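Local coordinates for protein putative alkaline phosphatase (Pseudomonas fluorescens, PDB 4F1V) that binds phosphate with high affinity in the periplasm and probably delivers it to the PstSACB ABC transporter for import, at residues G135-V140 with G203-M208; V95-N100 with S286-L291; Q310-F315 with S348-S353. All coordinates share one frame; numbering follows the deposited sequence.

From the N terminus the chain first reaches 95-100, just after the long strand 85-94, and its partner 286-291 comes much later, just as strand 291-299 begins; contact 2 thus closes a loop of 185 residues at the point where the two sheets of the flytrap are connected. Contact 1, which joins 135-140 to 203-208, closes a loop of 62 residues nested inside that one. The two touch directly, since strands 99-100 and 204-205 are neighbours in the four-stranded sheet and Gly203 N lies 2.8 Å from Asn100 O. Contact 3 follows in series and closes a separate loop of 32 residues, tying helix 305-318 to the end of helix 339-349, with its centre about 43 Å from that of contact 1.

Contact 1: G135-V140 with G203-M208; sequences GPIVVV and GRITYM
Val138 and Arg204 face each other as a parallel beta pair, and Val139 and Ile205 form the next. Backbone bonds knit the strands together. Val138 N donates to Gly203 O at 3.1 Å, and the same carbonyl oxygen also accepts from Trp125 NE1. Ile205 N then reaches Val138 O, and Val140 N meets Ile205 O at 2.9 Å in a nearly straight bond (176°). The Thr206 hydroxyl carries the bonding one residue further: OG1, anti to the backbone N (chi1 -166°), donates to Val140 O at 2.7 Å from above the carbonyl plane.

Apolar contacts differ on the two faces. On the face of Val139 and Ile205, Ile205 CG2 meets Val139 CG2 at 4.1 Å and comes closer, 3.5 Å, to CG2 of Ile137. Phe118 and Val117 of helix 111-119 pack against Val139 and Ile205 respectively. On the other face Val138 and the stem of Arg204 lie side by side, pointing the same way, with Val138 CB 3.9 Å from Arg204 CG. The arginine runs extended from CG to NE, passing Val140 CG2 with its CD, and its NH1 is bonded to Ala197 O.

Gly203 has positive phi, and a CB there would run into Pro136 O. With Arg204 it faces Asn100 in a G1 beta bulge, where the edge strand 99-100 joins the sheet antiparallel. Beyond the paired residues, Tyr207 OH bonds to Thr149 OG1 and to the backbone N of Arg142; Arg142 belongs to the phosphate pocket. This parallel pair forms the middle of the four-stranded mixed sheet in one lobe of the venus-flytrap fold of periplasmic binding proteins, with its C-terminal ends directed toward the bound hydrogenphosphate.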
loop_
_atom_site.group_PDB
_atom_site.type_symbol
_atom_site.label_atom_id
_atom_site.label_comp_id
_atom_site.label_asym_id
_atom_site.label_seq_id
_atom_site.Cartn_x
_atom_site.Cartn_y
_atom_site.Cartn_z
ATOM N N GLY A 135 11.339 -12.874 -27.233
ATOM C CA GLY A 135 10.526 -11.801 -27.751
ATOM C C GLY A 135 10.454 -10.580 -26.838
ATOM O O GLY A 135 11.114 -10.541 -25.785
ATOM N N PRO A 136 9.707 -9.594 -27.210
ATOM C CA PRO A 136 9.766 -8.271 -26.543
ATOM C C PRO A 136 9.034 -8.290 -25.211
ATOM O O PRO A 136 8.101 -9.079 -25.008
ATOM C CB PRO A 136 8.982 -7.351 -27.465
ATOM C CG PRO A 136 8.095 -8.241 -28.354
ATOM C CD PRO A 136 8.917 -9.541 -28.461
ATOM N N ILE A 137 9.508 -7.449 -24.277
ATOM C CA ILE A 137 8.815 -7.135 -23.022
ATOM C C ILE A 137 8.124 -5.756 -23.169
ATOM O O ILE A 137 8.752 -4.798 -23.592
ATOM C CB ILE A 137 9.800 -7.060 -21.842
ATOM C CG1 ILE A 137 10.580 -8.342 -21.666
ATOM C CG2 ILE A 137 9.080 -6.620 -20.548
ATOM C CD1 ILE A 137 11.680 -8.271 -20.632
ATOM N N VAL A 138 6.856 -5.679 -22.806
ATOM C CA VAL A 138 6.127 -4.431 -22.613
ATOM C C VAL A 138 5.808 -4.249 -21.096
ATOM O O VAL A 138 5.229 -5.143 -20.443
ATOM C CB VAL A 138 4.907 -4.437 -23.504
ATOM C CG1 VAL A 138 3.970 -3.269 -23.177
ATOM C CG2 VAL A 138 5.370 -4.382 -24.991
ATOM N N VAL A 139 6.268 -3.109 -20.555
ATOM C CA VAL A 139 5.990 -2.787 -19.156
ATOM C C VAL A 139 4.637 -2.035 -19.074
ATOM O O VAL A 139 4.418 -1.075 -19.785
ATOM C CB VAL A 139 7.135 -1.896 -18.627
ATOM C CG1 VAL A 139 6.770 -1.345 -17.235
ATOM C CG2 VAL A 139 8.419 -2.727 -18.570
ATOM N N VAL A 140 3.798 -2.484 -18.144
ATOM C CA VAL A 140 2.546 -1.802 -17.808
ATOM C C VAL A 140 2.726 -1.142 -16.430
ATOM O O VAL A 140 3.327 -1.725 -15.528
ATOM C CB VAL A 140 1.346 -2.789 -17.761
ATOM C CG1 VAL A 140 0.041 -2.025 -17.529
ATOM C CG2 VAL A 140 1.261 -3.603 -19.046
ATOM N N GLY A 203 3.446 -10.643 -23.733
ATOM C CA GLY A 203 4.740 -10.285 -23.245
ATOM C C GLY A 203 4.790 -9.112 -22.245
ATOM O O GLY A 203 5.843 -8.485 -22.109
ATOM N N ARG A 204 3.681 -8.860 -21.560
ATOM C CA ARG A 204 3.556 -7.730 -20.630
ATOM C C ARG A 204 3.930 -8.116 -19.238
ATOM O O ARG A 204 3.760 -9.276 -18.814
ATOM C CB ARG A 204 2.124 -7.131 -20.730
ATOM C CG ARG A 204 1.889 -6.455 -22.065
ATOM C CD ARG A 204 0.522 -5.836 -22.185
ATOM N NE ARG A 204 0.431 -5.186 -23.514
ATOM C CZ ARG A 204 -0.479 -4.268 -23.814
ATOM N NH1 ARG A 204 -1.468 -3.950 -23.029
ATOM N NH2 ARG A 204 -0.373 -3.689 -24.977
ATOM N N ILE A 205 4.410 -7.153 -18.458
ATOM C CA ILE A 205 4.841 -7.368 -17.076
ATOM C C ILE A 205 4.490 -6.095 -16.267
ATOM O O ILE A 205 4.489 -4.999 -16.810
ATOM C CB ILE A 205 6.389 -7.668 -17.008
ATOM C CG1 ILE A 205 6.808 -8.119 -15.610
ATOM C CG2 ILE A 205 7.219 -6.512 -17.536
ATOM C CD1 ILE A 205 8.139 -8.871 -15.663
ATOM N N THR A 206 4.241 -6.253 -14.977
ATOM C CA THR A 206 3.922 -5.092 -14.115
ATOM C C THR A 206 4.285 -5.421 -12.657
ATOM O O THR A 206 4.808 -6.492 -12.361
ATOM C CB THR A 206 2.432 -4.702 -14.280
ATOM O OG1 THR A 206 2.200 -3.407 -13.719
ATOM C CG2 THR A 206 1.507 -5.674 -13.623
ATOM N N TYR A 207 3.960 -4.438 -11.799
ATOM C CA TYR A 207 4.049 -4.546 -10.353
ATOM C C TYR A 207 2.635 -4.398 -9.797
ATOM O O TYR A 207 1.803 -3.678 -10.365
ATOM C CB TYR A 207 5.006 -3.461 -9.772
ATOM C CG TYR A 207 4.596 -2.054 -10.143
ATOM C CD1 TYR A 207 3.788 -1.299 -9.302
ATOM C CD2 TYR A 207 4.958 -1.512 -11.373
ATOM C CE1 TYR A 207 3.358 -0.019 -9.661
ATOM C CE2 TYR A 207 4.539 -0.227 -11.719
ATOM C CZ TYR A 207 3.757 0.520 -10.886
ATOM O OH TYR A 207 3.312 1.762 -11.276
ATOM N N MET A 208 2.327 -5.103 -8.681
ATOM C CA MET A 208 0.895 -5.264 -8.354
ATOM C C MET A 208 0.655 -5.712 -6.922
ATOM O O MET A 208 1.405 -6.525 -6.348
ATOM C CB MET A 208 0.319 -6.347 -9.303
ATOM C CG MET A 208 -1.169 -6.595 -9.253
ATOM S SD MET A 208 -2.215 -5.128 -9.477
ATOM C CE MET A 208 -1.624 -4.573 -11.053
#

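Contact 2: V95-N100 with S286-L291; sequences VAIPFN and SGYPIL
Tyr288 and Ile290 both meet Val95, gripping the two polar atoms of its backbone. Val95 N donates to Ile290 O at 3.0 Å, approaching from above the plane of that carbonyl. Tyr288 OH donates to Val95 O at 2.7 Å and lies in the carbonyl plane, with a C=O...donor angle of 147°. Tyr288 CG stands anti to its backbone N (chi1 -176°), a torsion that starts the ring out from the loop toward Val95. The accepting oxygen lies at the edge of this ring, near its plane. Pro289 CD covers part of one ring face, offset toward the rim.

A water extends the polar network. It accepts from Ile97 N at 2.8 Å and donates to Tyr288 OH, so the phenol oxygen donates one hydrogen bond to Val95 O and accepts one from the water, which links it to Ile97 N. A phenylalanine in place of Tyr288 would probably leave Val95 O without its hydroxyl donor and the water without an acceptor, so that Ile97 N would be held less firmly.

Nonbonded packing is sparse. Ile290 CG2 touches Val95 CB at 3.7 Å, the two side chains crossing at a slant, and Ile290 CD1 meets Ile97 CD1 more distantly at 4.3 Å. Ile97 CG1 comes within 3.9 Å of Tyr288 OH, its side chain crossing that of the tyrosine at about a right angle.

The contact lies where strand 85-94 has just ended and strand 291-299 is about to start, neighbours in the five-stranded sheet. Helix 147-159 packs against it, with Leu151 on Val95, Phe152 on Ile97 and Phe155 on Ile290, while Val229 of strand 228-229 touches Tyr288.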
loop_
_atom_site.group_PDB
_atom_site.type_symbol
_atom_site.label_atom_id
_atom_site.label_comp_id
_atom_site.label_asym_id
_atom_site.label_seq_id
_atom_site.Cartn_x
_atom_site.Cartn_y
_atom_site.Cartn_z
ATOM N N VAL A 95 4.783 -6.835 -2.806
ATOM C CA VAL A 95 4.488 -6.295 -4.102
ATOM C C VAL A 95 4.871 -7.382 -5.132
ATOM O O VAL A 95 6.058 -7.771 -5.200
ATOM C CB VAL A 95 5.247 -4.983 -4.393
ATOM C CG1 VAL A 95 4.928 -4.505 -5.825
ATOM C CG2 VAL A 95 4.926 -3.933 -3.355
ATOM N N ALA A 96 3.877 -7.890 -5.837
ATOM C CA ALA A 96 4.049 -8.995 -6.798
ATOM C C ALA A 96 4.421 -8.448 -8.215
ATOM O O ALA A 96 4.126 -7.294 -8.516
ATOM C CB ALA A 96 2.736 -9.793 -6.854
ATOM N N ILE A 97 4.979 -9.352 -9.008
ATOM C CA ILE A 97 5.412 -9.054 -10.367
ATOM C C ILE A 97 4.707 -10.042 -11.328
ATOM O O ILE A 97 5.313 -11.000 -11.827
ATOM C CB ILE A 97 6.956 -9.135 -10.505
ATOM C CG1 ILE A 97 7.676 -8.261 -9.457
ATOM C CG2 ILE A 97 7.385 -8.700 -11.924
ATOM C CD1 ILE A 97 7.401 -6.794 -9.477
ATOM N N PRO A 98 3.393 -9.825 -11.572
ATOM C CA PRO A 98 2.678 -10.676 -12.521
ATOM C C PRO A 98 3.084 -10.294 -13.966
ATOM O O PRO A 98 3.417 -9.164 -14.257
ATOM C CB PRO A 98 1.208 -10.394 -12.228
ATOM C CG PRO A 98 1.238 -8.923 -11.799
ATOM C CD PRO A 98 2.515 -8.793 -11.001
ATOM N N PHE A 99 2.952 -11.306 -14.849
ATOM C CA PHE A 99 3.279 -11.108 -16.237
ATOM C C PHE A 99 2.418 -12.017 -17.122
ATOM O O PHE A 99 1.902 -13.031 -16.638
ATOM C CB PHE A 99 4.781 -11.332 -16.517
ATOM C CG PHE A 99 5.249 -12.743 -16.219
ATOM C CD1 PHE A 99 5.203 -13.742 -17.183
ATOM C CD2 PHE A 99 5.704 -13.120 -14.934
ATOM C CE1 PHE A 99 5.572 -15.041 -16.911
ATOM C CE2 PHE A 99 6.055 -14.408 -14.658
ATOM C CZ PHE A 99 5.999 -15.392 -15.638
ATOM N N ASN A 100 2.309 -11.654 -18.389
ATOM C CA ASN A 100 1.576 -12.398 -19.386
ATOM C C ASN A 100 2.526 -12.851 -20.493
ATOM O O ASN A 100 2.767 -12.127 -21.460
ATOM C CB ASN A 100 0.450 -11.493 -19.966
ATOM C CG ASN A 100 -0.284 -12.168 -21.072
ATOM O OD1 ASN A 100 -0.374 -13.395 -21.109
ATOM N ND2 ASN A 100 -0.784 -11.395 -22.021
ATOM N N SER A 286 16.259 -12.534 3.543
ATOM C CA SER A 286 15.610 -13.793 3.370
ATOM C C SER A 286 14.186 -13.582 2.909
ATOM O O SER A 286 13.651 -12.490 3.041
ATOM C CB SER A 286 15.688 -14.540 4.688
ATOM O OG SER A 286 15.002 -13.824 5.726
ATOM N N GLY A 287 13.544 -14.658 2.462
ATOM C CA GLY A 287 12.201 -14.559 1.960
ATOM C C GLY A 287 12.106 -13.663 0.708
ATOM O O GLY A 287 13.063 -13.494 -0.028
ATOM N N TYR A 288 10.884 -13.175 0.482
ATOM C CA TYR A 288 10.624 -12.350 -0.693
ATOM C C TYR A 288 10.988 -10.878 -0.382
ATOM O O TYR A 288 10.625 -10.378 0.695
ATOM C CB TYR A 288 9.140 -12.449 -1.047
ATOM C CG TYR A 288 8.787 -11.703 -2.307
ATOM C CD1 TYR A 288 9.018 -12.289 -3.556
ATOM C CD2 TYR A 288 8.216 -10.420 -2.276
ATOM C CE1 TYR A 288 8.685 -11.630 -4.741
ATOM C CE2 TYR A 288 7.876 -9.751 -3.447
ATOM C CZ TYR A 288 8.106 -10.347 -4.696
ATOM O OH TYR A 288 7.742 -9.765 -5.869
ATOM N N PRO A 289 11.661 -10.179 -1.277
ATOM C CA PRO A 289 12.299 -8.912 -0.861
ATOM C C PRO A 289 11.424 -7.670 -0.945
ATOM O O PRO A 289 11.774 -6.655 -0.358
ATOM C CB PRO A 289 13.513 -8.806 -1.784
ATOM C CG PRO A 289 13.109 -9.546 -3.022
ATOM C CD PRO A 289 12.317 -10.712 -2.530
ATOM N N ILE A 290 10.343 -7.662 -1.784
ATOM C CA ILE A 290 9.606 -6.435 -2.035
ATOM C C ILE A 290 8.364 -6.371 -1.196
ATOM O O ILE A 290 7.421 -7.198 -1.377
ATOM C CB ILE A 290 9.215 -6.238 -3.523
ATOM C CG1 ILE A 290 10.309 -6.736 -4.501
ATOM C CG2 ILE A 290 8.907 -4.762 -3.768
ATOM C CD1 ILE A 290 9.921 -6.603 -5.953
ATOM N N LEU A 291 8.283 -5.449 -0.239
ATOM C CA LEU A 291 7.204 -5.418 0.750
ATOM C C LEU A 291 7.042 -3.975 1.287
ATOM O O LEU A 291 7.901 -3.101 1.096
ATOM C CB LEU A 291 7.408 -6.425 1.879
ATOM C CG LEU A 291 8.370 -6.016 3.007
ATOM C CD1 LEU A 291 8.493 -7.161 4.007
ATOM C CD2 LEU A 291 9.763 -5.616 2.528
HETATM O O HOH W 1 6.378 -11.427 -7.745
#

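Contact 3: Q310-F315 with S348-S353; sequences QVRDFF and SFLTAS
Leu350 slots between Arg312 and Phe315, residues three apart on helix 305-318, so that the outgoing end of helix 339-349 is fastened to a second helix of the same lobe of the venus-flytrap fold. The arginine both packs against the leucine and binds its backbone.

Followed outward, Arg312 begins with CB, 4.1 Å from Leu350 CD2. CG is anti to the carbonyl carbon, and CD continues the chain in extended form. The bend comes at chi3 (57°), which turns NE out of that line. The side chain runs past Leu350 in the opposite direction, and one face of the guanidinium lies against CD2 of the leucine, which is placed toward the rim and 3.9 Å from Arg312 CZ. At the tip, NH1 and NH2 converge end-on on a single atom, Leu350 O, which lies in the guanidinium plane. NH1 also bonds to Ile358 O, which helps to fix the rotation of the group and brings a further loop residue into the joint.

The rest of Leu350 packs by van der Waals contact: CD2 meets the backbone oxygen of Arg312 at 3.6 Å, and CD1 lies 4.0 Å from Phe315 CB. Farther round, the Phe315 ring brings CE1 to 4.3 Å from Phe349 CB, a loose contact. Both phenylalanines rest on Val88 of strand 85-94, and Phe298 of strand 291-299 meets the Phe315 ring edge-to-face, so the two helices pack against the five-stranded sheet.

The paired bonds from Arg312 to Leu350 O are unequal in direction: NH1, at 2.9 Å, sits in the carbonyl plane on a lone pair, whereas NH2, at 3.0 Å, approaches from 36° above that plane.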
loop_
_atom_site.group_PDB
_atom_site.type_symbol
_atom_site.label_atom_id
_atom_site.label_comp_id
_atom_site.label_asym_id
_atom_site.label_seq_id
_atom_site.Cartn_x
_atom_site.Cartn_y
_atom_site.Cartn_z
ATOM N N GLN A 310 -18.871 5.005 16.072
ATOM C CA GLN A 310 -18.735 3.986 14.991
ATOM C C GLN A 310 -17.267 3.881 14.550
ATOM O O GLN A 310 -16.805 2.774 14.217
ATOM C CB GLN A 310 -19.649 4.389 13.839
ATOM C CG GLN A 310 -21.106 4.137 14.255
ATOM C CD GLN A 310 -22.065 4.702 13.142
ATOM O OE1 GLN A 310 -21.778 5.607 12.446
ATOM N NE2 GLN A 310 -23.263 4.104 13.190
ATOM N N VAL A 311 -16.532 4.998 14.494
ATOM C CA VAL A 311 -15.115 4.919 14.140
ATOM C C VAL A 311 -14.340 4.170 15.248
ATOM O O VAL A 311 -13.517 3.293 14.929
ATOM C CB VAL A 311 -14.539 6.337 13.902
ATOM C CG1 VAL A 311 -13.026 6.293 13.835
ATOM C CG2 VAL A 311 -15.107 6.947 12.641
ATOM N N ARG A 312 -14.627 4.495 16.498
ATOM C CA ARG A 312 -13.969 3.739 17.578
ATOM C C ARG A 312 -14.258 2.248 17.432
ATOM O O ARG A 312 -13.344 1.416 17.621
ATOM C CB ARG A 312 -14.437 4.242 18.977
ATOM C CG ARG A 312 -13.928 5.622 19.323
ATOM C CD ARG A 312 -14.381 6.110 20.676
ATOM N NE ARG A 312 -13.991 5.195 21.735
ATOM C CZ ARG A 312 -12.785 5.087 22.268
ATOM N NH1 ARG A 312 -11.790 5.961 21.912
ATOM N NH2 ARG A 312 -12.470 4.136 23.155
ATOM N N ASP A 313 -15.497 1.852 17.170
ATOM C CA ASP A 313 -15.836 0.448 17.084
ATOM C C ASP A 313 -15.092 -0.242 15.943
ATOM O O ASP A 313 -14.721 -1.431 16.062
ATOM C CB ASP A 313 -17.346 0.293 16.930
ATOM C CG ASP A 313 -18.155 0.699 18.180
ATOM O OD1 ASP A 313 -17.528 0.782 19.266
ATOM O OD2 ASP A 313 -19.377 0.868 18.044
ATOM N N PHE A 314 -14.838 0.454 14.839
ATOM C CA PHE A 314 -14.005 -0.122 13.779
ATOM C C PHE A 314 -12.572 -0.362 14.241
ATOM O O PHE A 314 -11.993 -1.445 14.027
ATOM C CB PHE A 314 -14.009 0.762 12.536
ATOM C CG PHE A 314 -13.016 0.298 11.482
ATOM C CD1 PHE A 314 -13.158 -0.963 10.891
ATOM C CD2 PHE A 314 -11.931 1.088 11.122
ATOM C CE1 PHE A 314 -12.193 -1.402 9.974
ATOM C CE2 PHE A 314 -10.962 0.628 10.253
ATOM C CZ PHE A 314 -11.086 -0.643 9.685
ATOM N N PHE A 315 -11.948 0.616 14.914
ATOM C CA PHE A 315 -10.629 0.414 15.437
ATOM C C PHE A 315 -10.590 -0.756 16.435
ATOM O O PHE A 315 -9.614 -1.520 16.467
ATOM C CB PHE A 315 -10.076 1.705 16.091
ATOM C CG PHE A 315 -9.402 2.651 15.102
ATOM C CD1 PHE A 315 -8.005 2.884 15.183
ATOM C CD2 PHE A 315 -10.099 3.328 14.116
ATOM C CE1 PHE A 315 -7.376 3.717 14.332
ATOM C CE2 PHE A 315 -9.454 4.142 13.204
ATOM C CZ PHE A 315 -8.101 4.348 13.321
ATOM N N SER A 348 -2.731 4.334 21.896
ATOM C CA SER A 348 -2.780 5.742 21.469
ATOM C C SER A 348 -4.177 6.196 21.028
ATOM O O SER A 348 -4.640 7.280 21.410
ATOM C CB SER A 348 -1.769 6.034 20.336
ATOM O OG SER A 348 -0.436 6.011 20.793
ATOM N N PHE A 349 -4.828 5.406 20.172
ATOM C CA PHE A 349 -5.988 5.875 19.438
ATOM C C PHE A 349 -7.320 5.420 20.013
ATOM O O PHE A 349 -8.359 5.996 19.639
ATOM C CB PHE A 349 -5.853 5.557 17.925
ATOM C CG PHE A 349 -4.614 6.181 17.369
ATOM C CD1 PHE A 349 -3.576 5.427 16.821
ATOM C CD2 PHE A 349 -4.416 7.585 17.392
ATOM C CE1 PHE A 349 -2.422 5.973 16.388
ATOM C CE2 PHE A 349 -3.243 8.142 16.938
ATOM C CZ PHE A 349 -2.240 7.335 16.391
ATOM N N LEU A 350 -7.331 4.448 20.905
ATOM C CA LEU A 350 -8.562 4.025 21.570
ATOM C C LEU A 350 -8.607 4.385 23.057
ATOM O O LEU A 350 -9.592 4.933 23.547
ATOM C CB LEU A 350 -8.862 2.543 21.421
ATOM C CG LEU A 350 -9.393 2.141 20.060
ATOM C CD1 LEU A 350 -9.404 0.612 19.932
ATOM C CD2 LEU A 350 -10.787 2.696 19.858
ATOM N N THR A 351 -7.558 4.034 23.805
ATOM C CA THR A 351 -7.585 4.193 25.263
ATOM C C THR A 351 -7.897 5.652 25.633
ATOM O O THR A 351 -7.203 6.564 25.255
ATOM C CB THR A 351 -6.275 3.691 25.860
ATOM O OG1 THR A 351 -6.130 2.306 25.453
ATOM C CG2 THR A 351 -6.247 3.814 27.343
ATOM N N ALA A 352 -9.006 5.825 26.410
ATOM C CA ALA A 352 -9.609 7.135 26.521
ATOM C C ALA A 352 -8.681 8.236 27.037
ATOM O O ALA A 352 -8.726 9.365 26.543
ATOM C CB ALA A 352 -10.901 7.090 27.321
ATOM N N SER A 353 -7.883 7.903 28.094
ATOM C CA SER A 353 -7.039 8.911 28.694
ATOM C C SER A 353 -5.906 9.410 27.782
ATOM O O SER A 353 -5.270 10.423 28.088
ATOM C CB SER A 353 -6.441 8.355 29.976
ATOM O OG SER A 353 -5.668 7.170 29.699
#